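Local coordinates for hypothetical protein (Pseudomonas aeruginosa, PDB 1U69) that is of unknown function but belongs to the PhnB-like branch of the glyoxalase clan and may be a drug-resistance protein, at residues A[10-15]-A[64-69]; A[37-42]-A[50-55]; A[79-84]-A[119-124]; A[85-90]-A[147-152]. All blocks are in the same frame, centred on the assembly; numbering follows the deposited sequence.

Interaction 1: A[10-15]-A[64-69]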
loop_
_atom_site.group_PDB
_atom_site.type_symbol
_atom_site.label_atom_id
_atom_site.label_comp_id
_atom_site.label_asym_id
_atom_site.label_seq_id
_atom_site.Cartn_x
_atom_site.Cartn_y
_atom_site.Cartn_z
ATOM N N CYS A 10 -7.578 -14.466 -4.122
ATOM C CA CYS A 10 -8.667 -15.267 -4.694
ATOM C C CYS A 10 -9.481 -15.913 -3.579
ATOM O O CYS A 10 -8.941 -16.645 -2.767
ATOM C CB CYS A 10 -8.103 -16.341 -5.625
ATOM S SG CYS A 10 -9.351 -17.267 -6.526
ATOM N N LEU A 11 -10.775 -15.608 -3.536
ATOM C CA LEU A 11 -11.660 -16.099 -2.491
ATOM C C LEU A 11 -12.724 -16.973 -3.127
ATOM O O LEU A 11 -13.312 -16.594 -4.138
ATOM C CB LEU A 11 -12.307 -14.930 -1.764
ATOM C CG LEU A 11 -11.303 -14.073 -0.984
ATOM C CD1 LEU A 11 -11.956 -12.772 -0.585
ATOM C CD2 LEU A 11 -10.785 -14.840 0.220
ATOM N N TRP A 12 -12.959 -18.134 -2.516
ATOM C CA TRP A 12 -13.863 -19.165 -3.034
ATOM C C TRP A 12 -15.285 -18.887 -2.566
ATOM O O TRP A 12 -15.515 -18.620 -1.385
ATOM C CB TRP A 12 -13.404 -20.535 -2.520
ATOM C CG TRP A 12 -13.946 -21.740 -3.224
ATOM C CD1 TRP A 12 -15.205 -22.250 -3.130
ATOM C CD2 TRP A 12 -13.221 -22.609 -4.088
ATOM N NE1 TRP A 12 -15.308 -23.383 -3.899
ATOM C CE2 TRP A 12 -14.106 -23.630 -4.499
ATOM C CE3 TRP A 12 -11.912 -22.636 -4.562
ATOM C CZ2 TRP A 12 -13.726 -24.648 -5.368
ATOM C CZ3 TRP A 12 -11.532 -23.653 -5.432
ATOM C CH2 TRP A 12 -12.439 -24.638 -5.829
ATOM N N TYR A 13 -16.231 -18.950 -3.495
ATOM C CA TYR A 13 -17.658 -18.822 -3.194
ATOM C C TYR A 13 -18.428 -19.978 -3.822
ATOM O O TYR A 13 -17.970 -20.590 -4.783
ATOM C CB TYR A 13 -18.222 -17.493 -3.727
ATOM C CG TYR A 13 -17.614 -16.286 -3.068
ATOM C CD1 TYR A 13 -18.160 -15.751 -1.907
ATOM C CD2 TYR A 13 -16.472 -15.683 -3.604
ATOM C CE1 TYR A 13 -17.577 -14.670 -1.277
ATOM C CE2 TYR A 13 -15.892 -14.597 -2.991
ATOM C CZ TYR A 13 -16.438 -14.094 -1.833
ATOM O OH TYR A 13 -15.812 -13.028 -1.229
ATOM N N ASP A 14 -19.590 -20.269 -3.246
ATOM C CA ASP A 14 -20.562 -21.205 -3.791
ATOM C C ASP A 14 -21.612 -20.394 -4.561
ATOM O O ASP A 14 -22.630 -19.964 -3.999
ATOM C CB ASP A 14 -21.215 -21.967 -2.636
ATOM C CG ASP A 14 -22.157 -23.050 -3.095
ATOM O OD1 ASP A 14 -22.190 -23.356 -4.295
ATOM O OD2 ASP A 14 -22.894 -23.651 -2.290
ATOM N N SER A 15 -21.351 -20.166 -5.836
ATOM C CA SER A 15 -22.241 -19.408 -6.708
ATOM C C SER A 15 -22.660 -18.022 -6.189
ATOM O O SER A 15 -23.779 -17.597 -6.455
ATOM C CB SER A 15 -23.519 -20.216 -6.951
ATOM O OG SER A 15 -24.426 -19.986 -5.881
ATOM N N LEU A 64 -10.193 -11.547 -6.489
ATOM C CA LEU A 64 -10.955 -12.331 -7.451
ATOM C C LEU A 64 -11.894 -13.223 -6.639
ATOM O O LEU A 64 -11.439 -13.928 -5.739
ATOM C CB LEU A 64 -10.002 -13.195 -8.290
ATOM C CG LEU A 64 -10.576 -13.906 -9.520
ATOM C CD1 LEU A 64 -10.822 -12.890 -10.633
ATOM C CD2 LEU A 64 -9.635 -15.017 -9.985
ATOM N N GLY A 65 -13.192 -13.159 -6.935
ATOM C CA GLY A 65 -14.172 -14.072 -6.358
ATOM C C GLY A 65 -14.392 -15.207 -7.346
ATOM O O GLY A 65 -14.723 -14.957 -8.510
ATOM N N LEU A 66 -14.215 -16.442 -6.891
ATOM C CA LEU A 66 -14.299 -17.617 -7.752
ATOM C C LEU A 66 -15.501 -18.445 -7.366
ATOM O O LEU A 66 -15.591 -18.902 -6.235
ATOM C CB LEU A 66 -13.030 -18.458 -7.584
ATOM C CG LEU A 66 -12.950 -19.827 -8.269
ATOM C CD1 LEU A 66 -13.090 -19.752 -9.777
ATOM C CD2 LEU A 66 -11.596 -20.456 -7.923
ATOM N N ASN A 67 -16.416 -18.647 -8.313
ATOM C CA ASN A 67 -17.546 -19.548 -8.100
ATOM C C ASN A 67 -17.136 -21.000 -8.317
ATOM O O ASN A 67 -17.243 -21.543 -9.412
ATOM C CB ASN A 67 -18.721 -19.156 -8.998
ATOM C CG ASN A 67 -19.421 -17.899 -8.506
ATOM O OD1 ASN A 67 -19.465 -17.650 -7.298
ATOM N ND2 ASN A 67 -19.963 -17.101 -9.430
ATOM N N GLY A 68 -16.694 -21.634 -7.240
ATOM C CA GLY A 68 -16.197 -22.994 -7.296
ATOM C C GLY A 68 -17.093 -24.013 -6.651
ATOM O O GLY A 68 -16.716 -25.179 -6.587
ATOM N N GLY A 69 -18.270 -23.614 -6.175
ATOM C CA GLY A 69 -19.182 -24.549 -5.545
ATOM C C GLY A 69 -18.871 -24.757 -4.076
ATOM O O GLY A 69 -18.040 -24.063 -3.500
#
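Cys10 to Tyr13 and Leu64 to Asn67 pair as parallel strands in the first four-stranded sheet of this glyoxalase-clan fold. Strand 7-13 is one of its two edge strands within the chain, and a strand of the second subunit pairs antiparallel with it at Cys10 and Leu11. The strand part is tight. Leu11 N donates to Leu64 O at 2.8 Å, Leu66 N returns a bond to Leu11 O, and Tyr13 N meets Leu66 O. All three are close to straight. On the face that carries Cys10 and Trp12, Cys10 SG rests on Leu66 CB at 4.0 Å. Leu66 runs beside Trp12, pointing the same way, and its CD2 reaches Trp12 CE3. On the other face Tyr13 turns a ring edge to Gly65, with CE2 3.8 Å from Gly65 CA. Its hydroxyl bonds Tyr24, and its ring meets Trp114 edge-to-face. Past the strands the contact opens toward solvent. Asp14 and Ser15 are exposed, and Asp14 OD1 merely touches Gly69 CA. Asn67 OD1 comes close to Ser15 CA but bonds Ala17 N. The turn at Gly68 and Gly69 is still gripped, because Gly68 N bonds Tyr13 O at 3.0 Å and Gly69 N adds a weak bond to the same oxygen. Gly68 CA sits 3.1 Å above one face of the indole, toward the rim, and Trp12 NE1 donates in the ring plane to Gly69 O at 2.8 Å.

Interaction 2: A[37-42]-A[50-55]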
loop_
_atom_site.group_PDB
_atom_site.type_symbol
_atom_site.label_atom_id
_atom_site.label_comp_id
_atom_site.label_asym_id
_atom_site.label_seq_id
_atom_site.Cartn_x
_atom_site.Cartn_y
_atom_site.Cartn_z
ATOM N N HIS A 37 -16.531 -12.305 -15.307
ATOM C CA HIS A 37 -16.031 -13.249 -16.302
ATOM C C HIS A 37 -16.905 -14.481 -16.286
ATOM O O HIS A 37 -17.022 -15.163 -15.269
ATOM C CB HIS A 37 -14.594 -13.648 -16.004
ATOM C CG HIS A 37 -13.641 -12.495 -16.023
ATOM N ND1 HIS A 37 -13.443 -11.723 -17.147
ATOM C CD2 HIS A 37 -12.854 -11.966 -15.057
ATOM C CE1 HIS A 37 -12.570 -10.770 -16.875
ATOM N NE2 HIS A 37 -12.195 -10.895 -15.613
ATOM N N ARG A 38 -17.508 -14.784 -17.425
ATOM C CA ARG A 38 -18.422 -15.904 -17.495
ATOM C C ARG A 38 -17.701 -17.167 -17.937
ATOM O O ARG A 38 -16.665 -17.101 -18.592
ATOM C CB ARG A 38 -19.619 -15.562 -18.391
ATOM C CG ARG A 38 -20.605 -14.684 -17.629
ATOM C CD ARG A 38 -21.629 -13.952 -18.450
ATOM N NE ARG A 38 -22.304 -12.950 -17.623
ATOM C CZ ARG A 38 -23.237 -13.210 -16.698
ATOM N NH1 ARG A 38 -23.656 -14.451 -16.462
ATOM N NH2 ARG A 38 -23.772 -12.211 -16.005
ATOM N N ALA A 39 -18.234 -18.316 -17.522
ATOM C CA ALA A 39 -17.621 -19.613 -17.794
ATOM C C ALA A 39 -17.741 -19.915 -19.283
ATOM O O ALA A 39 -18.843 -19.854 -19.826
ATOM C CB ALA A 39 -18.304 -20.684 -16.995
ATOM N N PRO A 40 -16.628 -20.212 -19.955
ATOM C CA PRO A 40 -16.691 -20.507 -21.394
ATOM C C PRO A 40 -17.216 -21.904 -21.693
ATOM O O PRO A 40 -17.562 -22.169 -22.839
ATOM C CB PRO A 40 -15.241 -20.334 -21.869
ATOM C CG PRO A 40 -14.391 -20.459 -20.664
ATOM C CD PRO A 40 -15.246 -20.223 -19.445
ATOM N N GLY A 41 -17.274 -22.768 -20.687
ATOM C CA GLY A 41 -17.905 -24.066 -20.826
ATOM C C GLY A 41 -18.465 -24.570 -19.519
ATOM O O GLY A 41 -18.258 -23.965 -18.458
ATOM N N ASP A 42 -19.170 -25.691 -19.589
ATOM C CA ASP A 42 -19.669 -26.352 -18.401
ATOM C C ASP A 42 -18.486 -26.792 -17.549
ATOM O O ASP A 42 -17.407 -27.102 -18.063
ATOM C CB ASP A 42 -20.502 -27.581 -18.769
ATOM C CG ASP A 42 -21.813 -27.237 -19.463
ATOM O OD1 ASP A 42 -22.320 -26.098 -19.341
ATOM O OD2 ASP A 42 -22.421 -28.069 -20.173
ATOM N N ASP A 50 -22.501 -18.984 -16.921
ATOM C CA ASP A 50 -22.640 -18.601 -15.512
ATOM C C ASP A 50 -21.446 -17.743 -15.131
ATOM O O ASP A 50 -20.427 -17.768 -15.811
ATOM C CB ASP A 50 -22.705 -19.843 -14.607
ATOM C CG ASP A 50 -24.052 -20.548 -14.654
ATOM O OD1 ASP A 50 -25.022 -20.028 -15.243
ATOM O OD2 ASP A 50 -24.235 -21.636 -14.109
ATOM N N VAL A 51 -21.568 -16.981 -14.052
ATOM C CA VAL A 51 -20.444 -16.200 -13.537
ATOM C C VAL A 51 -19.380 -17.165 -12.995
ATOM O O VAL A 51 -19.662 -18.000 -12.126
ATOM C CB VAL A 51 -20.883 -15.217 -12.429
ATOM C CG1 VAL A 51 -19.657 -14.533 -11.784
ATOM C CG2 VAL A 51 -21.862 -14.174 -12.975
ATOM N N LEU A 52 -18.174 -17.078 -13.546
ATOM C CA LEU A 52 -17.068 -17.926 -13.111
ATOM C C LEU A 52 -16.181 -17.173 -12.117
ATOM O O LEU A 52 -15.923 -17.661 -11.012
ATOM C CB LEU A 52 -16.256 -18.413 -14.313
ATOM C CG LEU A 52 -15.025 -19.272 -14.037
ATOM C CD1 LEU A 52 -15.430 -20.537 -13.325
ATOM C CD2 LEU A 52 -14.291 -19.591 -15.325
ATOM N N THR A 53 -15.700 -15.997 -12.512
ATOM C CA THR A 53 -14.977 -15.123 -11.583
ATOM C C THR A 53 -15.458 -13.686 -11.652
ATOM O O THR A 53 -16.032 -13.236 -12.649
ATOM C CB THR A 53 -13.457 -15.125 -11.819
ATOM O OG1 THR A 53 -13.155 -14.659 -13.149
ATOM C CG2 THR A 53 -12.858 -16.519 -11.700
ATOM N N VAL A 54 -15.153 -12.956 -10.588
ATOM C CA VAL A 54 -15.443 -11.528 -10.500
ATOM C C VAL A 54 -14.192 -10.837 -9.966
ATOM O O VAL A 54 -13.706 -11.178 -8.884
ATOM C CB VAL A 54 -16.606 -11.251 -9.538
ATOM C CG1 VAL A 54 -16.879 -9.761 -9.476
ATOM C CG2 VAL A 54 -17.879 -12.037 -9.934
ATOM N N GLU A 55 -13.662 -9.890 -10.728
ATOM C CA GLU A 55 -12.561 -9.060 -10.249
ATOM C C GLU A 55 -13.142 -7.926 -9.428
ATOM O O GLU A 55 -14.104 -7.292 -9.832
ATOM C CB GLU A 55 -11.733 -8.502 -11.405
ATOM C CG GLU A 55 -11.053 -9.535 -12.292
ATOM C CD GLU A 55 -10.312 -8.876 -13.446
ATOM O OE1 GLU A 55 -9.560 -7.908 -13.202
ATOM O OE2 GLU A 55 -10.499 -9.290 -14.591
#
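A classic beta bulge interrupts the pairing of the antiparallel strands 31-38 and 51-58 where His37 faces both Leu52 and Thr53. His37 O accepts from Leu52 N at 2.8 Å and from Thr53 N at 3.2 Å, both in the carbonyl plane. His37 N donates back to Thr53 O. Beyond the bulge the pairing has moved by one residue, and Ala39 N bonds Asp50 O at 2.8 Å. The imidazole lies on the same face of the sheet as Thr53. Thr53 OG1 comes to the ring edge, 3.3 Å from His37 CD2. At the far end of the ring His37 NE2 donates to Glu55 OE2 at 2.5 Å, and the bond is nearly straight at 172°. The oxygen lies in the ring plane and uses its anti lone pair. Ring and carboxylate are nearly coplanar, 23° apart. Arg38 lays one guanidinium face against Val51 CG2, with NH1 at 3.9 Å, and that same NH1 bonds Gly49 O. Ala39 CB packs on Leu52 CB. Strand 61-67 flanks strand 51-58 on its other side, with Leu64 and Leu66 touching Thr53, while helix 17-27 packs against Val54. Phe141 of the second subunit packs on Pro40 and Leu52.

Interaction 3: A[79-84]-A[119-124]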
loop_
_atom_site.group_PDB
_atom_site.type_symbol
_atom_site.label_atom_id
_atom_site.label_comp_id
_atom_site.label_asym_id
_atom_site.label_seq_id
_atom_site.Cartn_x
_atom_site.Cartn_y
_atom_site.Cartn_z
ATOM N N SER A 79 -7.819 -13.937 7.021
ATOM C CA SER A 79 -8.727 -12.836 7.298
ATOM C C SER A 79 -8.212 -11.531 6.681
ATOM O O SER A 79 -7.018 -11.371 6.438
ATOM C CB SER A 79 -8.929 -12.631 8.810
ATOM O OG SER A 79 -7.695 -12.403 9.468
ATOM N N PHE A 80 -9.137 -10.617 6.421
ATOM C CA PHE A 80 -8.806 -9.224 6.080
ATOM C C PHE A 80 -8.767 -8.471 7.403
ATOM O O PHE A 80 -9.700 -8.567 8.167
ATOM C CB PHE A 80 -9.895 -8.584 5.223
ATOM C CG PHE A 80 -9.944 -9.045 3.797
ATOM C CD1 PHE A 80 -8.943 -8.690 2.899
ATOM C CD2 PHE A 80 -11.049 -9.738 3.320
ATOM C CE1 PHE A 80 -9.022 -9.079 1.567
ATOM C CE2 PHE A 80 -11.132 -10.124 1.986
ATOM C CZ PHE A 80 -10.128 -9.796 1.118
ATOM N N GLN A 81 -7.703 -7.731 7.674
ATOM C CA GLN A 81 -7.669 -6.839 8.823
ATOM C C GLN A 81 -7.787 -5.393 8.349
ATOM O O GLN A 81 -6.942 -4.876 7.658
ATOM C CB GLN A 81 -6.397 -7.021 9.644
ATOM C CG GLN A 81 -6.380 -6.169 10.895
ATOM C CD GLN A 81 -5.158 -6.415 11.744
ATOM O OE1 GLN A 81 -5.146 -7.316 12.598
ATOM N NE2 GLN A 81 -4.142 -5.622 11.540
ATOM N N VAL A 82 -8.888 -4.754 8.734
ATOM C CA VAL A 82 -9.241 -3.423 8.287
ATOM C C VAL A 82 -8.954 -2.458 9.423
ATOM O O VAL A 82 -9.473 -2.610 10.523
ATOM C CB VAL A 82 -10.740 -3.337 7.902
ATOM C CG1 VAL A 82 -11.098 -1.914 7.498
ATOM C CG2 VAL A 82 -11.076 -4.340 6.786
ATOM N N ALA A 83 -8.104 -1.484 9.148
ATOM C CA ALA A 83 -7.693 -0.493 10.137
ATOM C C ALA A 83 -8.722 0.622 10.180
ATOM O O ALA A 83 -9.056 1.187 9.146
ATOM C CB ALA A 83 -6.346 0.061 9.788
ATOM N N THR A 84 -9.227 0.944 11.370
ATOM C CA THR A 84 -10.221 2.034 11.479
ATOM C C THR A 84 -9.669 3.197 12.315
ATOM O O THR A 84 -8.855 3.014 13.217
ATOM C CB THR A 84 -11.567 1.527 12.039
ATOM O OG1 THR A 84 -11.371 0.829 13.277
ATOM C CG2 THR A 84 -12.185 0.488 11.126
ATOM N N GLN A 119 -11.418 -8.660 10.325
ATOM C CA GLN A 119 -11.080 -8.015 11.587
ATOM C C GLN A 119 -11.287 -6.515 11.402
ATOM O O GLN A 119 -10.740 -5.923 10.480
ATOM C CB GLN A 119 -9.627 -8.267 11.970
ATOM C CG GLN A 119 -9.269 -9.717 12.235
ATOM C CD GLN A 119 -7.785 -9.849 12.482
ATOM O OE1 GLN A 119 -7.269 -9.230 13.415
ATOM N NE2 GLN A 119 -7.085 -10.621 11.644
ATOM N N ILE A 120 -12.112 -5.907 12.252
ATOM C CA ILE A 120 -12.314 -4.478 12.244
ATOM C C ILE A 120 -11.524 -3.962 13.438
ATOM O O ILE A 120 -11.955 -4.084 14.583
ATOM C CB ILE A 120 -13.815 -4.108 12.331
ATOM C CG1 ILE A 120 -14.641 -4.871 11.269
ATOM C CG2 ILE A 120 -13.976 -2.602 12.214
ATOM C CD1 ILE A 120 -14.179 -4.736 9.863
ATOM N N THR A 121 -10.325 -3.469 13.139
ATOM C CA THR A 121 -9.262 -3.263 14.123
ATOM C C THR A 121 -8.843 -1.799 14.181
ATOM O O THR A 121 -8.119 -1.321 13.317
ATOM C CB THR A 121 -8.041 -4.123 13.743
ATOM O OG1 THR A 121 -8.437 -5.491 13.610
ATOM C CG2 THR A 121 -6.981 -4.124 14.845
ATOM N N PRO A 122 -9.291 -1.073 15.195
ATOM C CA PRO A 122 -8.869 0.324 15.338
ATOM C C PRO A 122 -7.345 0.466 15.335
ATOM O O PRO A 122 -6.664 -0.332 15.969
ATOM C CB PRO A 122 -9.469 0.713 16.688
ATOM C CG PRO A 122 -10.653 -0.150 16.811
ATOM C CD PRO A 122 -10.239 -1.478 16.243
ATOM N N ARG A 123 -6.805 1.446 14.607
ATOM C CA ARG A 123 -5.359 1.661 14.616
ATOM C C ARG A 123 -4.840 1.869 16.053
ATOM O O ARG A 123 -3.713 1.501 16.366
ATOM C CB ARG A 123 -4.977 2.862 13.743
ATOM C CG ARG A 123 -4.968 2.556 12.259
ATOM C CD ARG A 123 -4.006 3.442 11.427
ATOM N NE ARG A 123 -4.053 3.127 9.992
ATOM C CZ ARG A 123 -5.052 3.468 9.191
ATOM N NH1 ARG A 123 -6.098 4.130 9.669
ATOM N NH2 ARG A 123 -5.026 3.139 7.910
ATOM N N VAL A 124 -5.674 2.461 16.898
ATOM C CA VAL A 124 -5.362 2.662 18.325
ATOM C C VAL A 124 -4.984 1.334 19.013
ATOM O O VAL A 124 -4.039 1.274 19.813
ATOM C CB VAL A 124 -6.567 3.341 19.062
ATOM C CG1 VAL A 124 -6.406 3.277 20.592
ATOM C CG2 VAL A 124 -6.739 4.774 18.604
HETATM O O HOH W 1 -8.359 3.982 16.031
#
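Strands 79-84 and 119-122 run parallel, about 4.5 Å apart at the closest approach of their axes and 31° apart in direction, bonded from Phe80 to Thr84. Gln119 N donates to Phe80 O, Val82 N to Gln119 O at 2.8 Å, and Thr121 N to Val82 O. The bond from Thr84 N to Thr121 O is longer, 3.2 Å, with the donor well above the carbonyl plane. Arg123 N, in the first turn of helix 123-129, closes the series on Thr84 O. Water 1 donates to that same oxygen and accepts from Val124 N, so it bridges strand end and helix start. On one face Gln81 and Gln119 cross obliquely with their amide planes almost perpendicular, and Gln81 CG lies 3.5 Å from Thr121 OG1. On this face too, Ala83 CB sits 3.7 Å above the centre of the Arg123 guanidinium. The opposite face is mainly apolar. Thr84 CG2 meets Ile120 CG2 at 3.7 Å, the two side chains crossing at about a right angle. Thr84 OG1 touches Pro122 CA and bonds Thr90 OG1 of the following helix. Residues 79-82 pair antiparallel with the second subunit, so the sheet continues into it. One guanidinium face of Arg123 lies on a methyl, while NH1 makes a salt bridge to Asp85 and NH2 one to Asp30 of the third subunit. These salt bridges probably offset the closeness of Arg57 of that subunit.

Interaction 4: A[85-90]-A[147-152]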
loop_
_atom_site.group_PDB
_atom_site.type_symbol
_atom_site.label_atom_id
_atom_site.label_comp_id
_atom_site.label_asym_id
_atom_site.label_seq_id
_atom_site.Cartn_x
_atom_site.Cartn_y
_atom_site.Cartn_z
ATOM N N ASP A 85 -10.104 4.423 12.015
ATOM C CA ASP A 85 -9.570 5.590 12.723
ATOM C C ASP A 85 -10.447 6.108 13.863
ATOM O O ASP A 85 -9.979 6.905 14.665
ATOM C CB ASP A 85 -9.315 6.748 11.759
ATOM C CG ASP A 85 -7.905 6.760 11.209
ATOM O OD1 ASP A 85 -7.023 6.011 11.713
ATOM O OD2 ASP A 85 -7.602 7.513 10.263
ATOM N N ASP A 86 -11.700 5.672 13.930
ATOM C CA ASP A 86 -12.570 6.074 15.037
ATOM C C ASP A 86 -13.687 5.069 15.316
ATOM O O ASP A 86 -13.832 4.074 14.603
ATOM C CB ASP A 86 -13.139 7.484 14.788
ATOM C CG ASP A 86 -13.935 7.604 13.494
ATOM O OD1 ASP A 86 -14.531 6.625 13.002
ATOM O OD2 ASP A 86 -14.050 8.691 12.899
ATOM N N GLN A 87 -14.490 5.344 16.345
ATOM C CA GLN A 87 -15.513 4.407 16.783
ATOM C C GLN A 87 -16.630 4.328 15.767
ATOM O O GLN A 87 -17.212 3.264 15.581
ATOM C CB GLN A 87 -16.070 4.795 18.159
ATOM C CG GLN A 87 -16.871 3.702 18.840
ATOM C CD GLN A 87 -16.027 2.495 19.161
ATOM O OE1 GLN A 87 -15.042 2.608 19.880
ATOM N NE2 GLN A 87 -16.394 1.340 18.606
ATOM N N ALA A 88 -16.942 5.458 15.122
ATOM C CA ALA A 88 -18.008 5.503 14.140
ATOM C C ALA A 88 -17.749 4.535 12.988
ATOM O O ALA A 88 -18.640 3.787 12.600
ATOM C CB ALA A 88 -18.189 6.928 13.612
ATOM N N GLU A 89 -16.542 4.558 12.431
ATOM C CA GLU A 89 -16.210 3.672 11.316
ATOM C C GLU A 89 -16.133 2.223 11.806
ATOM O O GLU A 89 -16.570 1.308 11.116
ATOM C CB GLU A 89 -14.888 4.073 10.644
ATOM C CG GLU A 89 -14.457 3.075 9.570
ATOM C CD GLU A 89 -13.223 3.497 8.793
ATOM O OE1 GLU A 89 -12.263 3.991 9.414
ATOM O OE2 GLU A 89 -13.225 3.321 7.560
ATOM N N THR A 90 -15.574 2.034 12.999
ATOM C CA THR A 90 -15.501 0.713 13.633
ATOM C C THR A 90 -16.883 0.101 13.717
ATOM O O THR A 90 -17.099 -1.001 13.255
ATOM C CB THR A 90 -14.837 0.817 15.027
ATOM O OG1 THR A 90 -13.526 1.389 14.892
ATOM C CG2 THR A 90 -14.596 -0.561 15.653
HETATM N N MSE A 147 -13.628 -8.188 24.597
HETATM C CA MSE A 147 -14.464 -7.520 23.598
HETATM C C MSE A 147 -14.810 -8.395 22.403
HETATM O O MSE A 147 -14.048 -9.283 22.055
HETATM C CB MSE A 147 -13.714 -6.298 23.059
HETATM C CG MSE A 147 -13.388 -5.276 24.127
HETATM SE SE MSE A 147 -12.227 -3.894 23.436
HETATM C CE MSE A 147 -12.005 -2.866 25.091
ATOM N N GLY A 148 -15.959 -8.133 21.782
ATOM C CA GLY A 148 -16.207 -8.551 20.407
ATOM C C GLY A 148 -15.845 -7.391 19.494
ATOM O O GLY A 148 -14.696 -7.236 19.080
ATOM N N ARG A 149 -16.830 -6.548 19.201
ATOM C CA ARG A 149 -16.579 -5.252 18.579
ATOM C C ARG A 149 -15.659 -4.444 19.496
ATOM O O ARG A 149 -15.867 -4.411 20.714
ATOM C CB ARG A 149 -17.913 -4.521 18.373
ATOM C CG ARG A 149 -17.857 -3.234 17.590
ATOM C CD ARG A 149 -19.210 -2.551 17.453
ATOM N NE ARG A 149 -19.957 -2.608 18.701
ATOM C CZ ARG A 149 -19.809 -1.767 19.726
ATOM N NH1 ARG A 149 -18.956 -0.748 19.670
ATOM N NH2 ARG A 149 -20.542 -1.940 20.824
ATOM N N ILE A 150 -14.655 -3.787 18.927
ATOM C CA ILE A 150 -13.662 -3.071 19.734
ATOM C C ILE A 150 -14.198 -1.723 20.171
ATOM O O ILE A 150 -14.627 -0.935 19.327
ATOM C CB ILE A 150 -12.351 -2.856 18.961
ATOM C CG1 ILE A 150 -11.707 -4.197 18.571
ATOM C CG2 ILE A 150 -11.365 -2.008 19.785
ATOM C CD1 ILE A 150 -11.404 -5.128 19.737
ATOM N N ASP A 151 -14.152 -1.466 21.483
ATOM C CA ASP A 151 -14.438 -0.139 22.032
ATOM C C ASP A 151 -13.126 0.587 22.295
ATOM O O ASP A 151 -12.359 0.225 23.185
ATOM C CB ASP A 151 -15.257 -0.222 23.313
ATOM C CG ASP A 151 -15.617 1.149 23.842
ATOM O OD1 ASP A 151 -16.573 1.759 23.309
ATOM O OD2 ASP A 151 -14.953 1.716 24.733
ATOM N N ILE A 152 -12.865 1.598 21.479
ATOM C CA ILE A 152 -11.581 2.288 21.455
ATOM C C ILE A 152 -11.251 2.995 22.774
ATOM O O ILE A 152 -10.113 2.958 23.236
ATOM C CB ILE A 152 -11.541 3.292 20.283
ATOM C CG1 ILE A 152 -11.544 2.537 18.944
ATOM C CG2 ILE A 152 -10.296 4.187 20.378
ATOM C CD1 ILE A 152 -11.812 3.391 17.715
#
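Gln87 reaches across from the first turn of helix 87-99 and sets its amide against the backbone of Ile150 and Ile152. Its CG is anti to the backbone N (chi1 -165°), and the chain then bends at chi2 (64°). Both ends of the amide are used. Gln87 NE2 donates to Ile150 O at 3.0 Å, with that oxygen in the amide plane. Gln87 OE1 accepts from Ile152 N at 2.9 Å, along a nearly straight line of 172°. The two bonds fix the rotation of the amide. Gln87 NE2 also bonds Asp91 OD1. Arg149 crosses Gln87 at about a right angle, and its guanidinium plane is nearly perpendicular to the amide. Arg149 NH1 approaches Gln87 NE2 edge-on at 3.5 Å, donor beside donor. The same NH1 makes a salt bridge to Asp91 OD1, which thus serves both groups.

Two helix starts meet here. Asp86 is the N-cap of helix 87-99, its OD1 accepting from Glu89 N at 2.9 Å. Asp151 is the N-cap of helix 152-159, and its OD2 bonds Thr154 OG1. Gln87 therefore binds the N-terminal end of helix 152-159 through Ile152 N.

The CB of Ile152 points toward helix 87-99. Its CD1 lies 3.5 Å from Asp86 C and also nears Thr90 OG1. Thr90 crosses Ile152 obliquely, and its CG2 touches Ile150 O at 3.7 Å. Thr90 OG1 donates to Asp86 O at 2.7 Å, from above the carbonyl plane. Pro122 of strand 117-122 packs against Thr90, Ile150 and Ile152.

Overall arrangement
Interactions 2 and 4 lie on opposite sides of the chain's centre, their centres about 38 Å apart. Interactions 1 and 2 share one sheet and lie 10 Å apart between centres. Gly65 N probably bonds Val54 O, and Asn67 ND2 probably bonds Val51 O. Interaction 3 belongs to the other sheet, and its Phe80 packs on Leu11 of interaction 1. Interactions 3 and 4 are 9 Å apart between centres. Strand 78-84 leads directly into helix 87-99, and the segments of these two contacts alternate along the chain. Interactions 1, 2 and 3 all touch the second subunit, as does Glu89 of interaction 4. No ligand or active site is established.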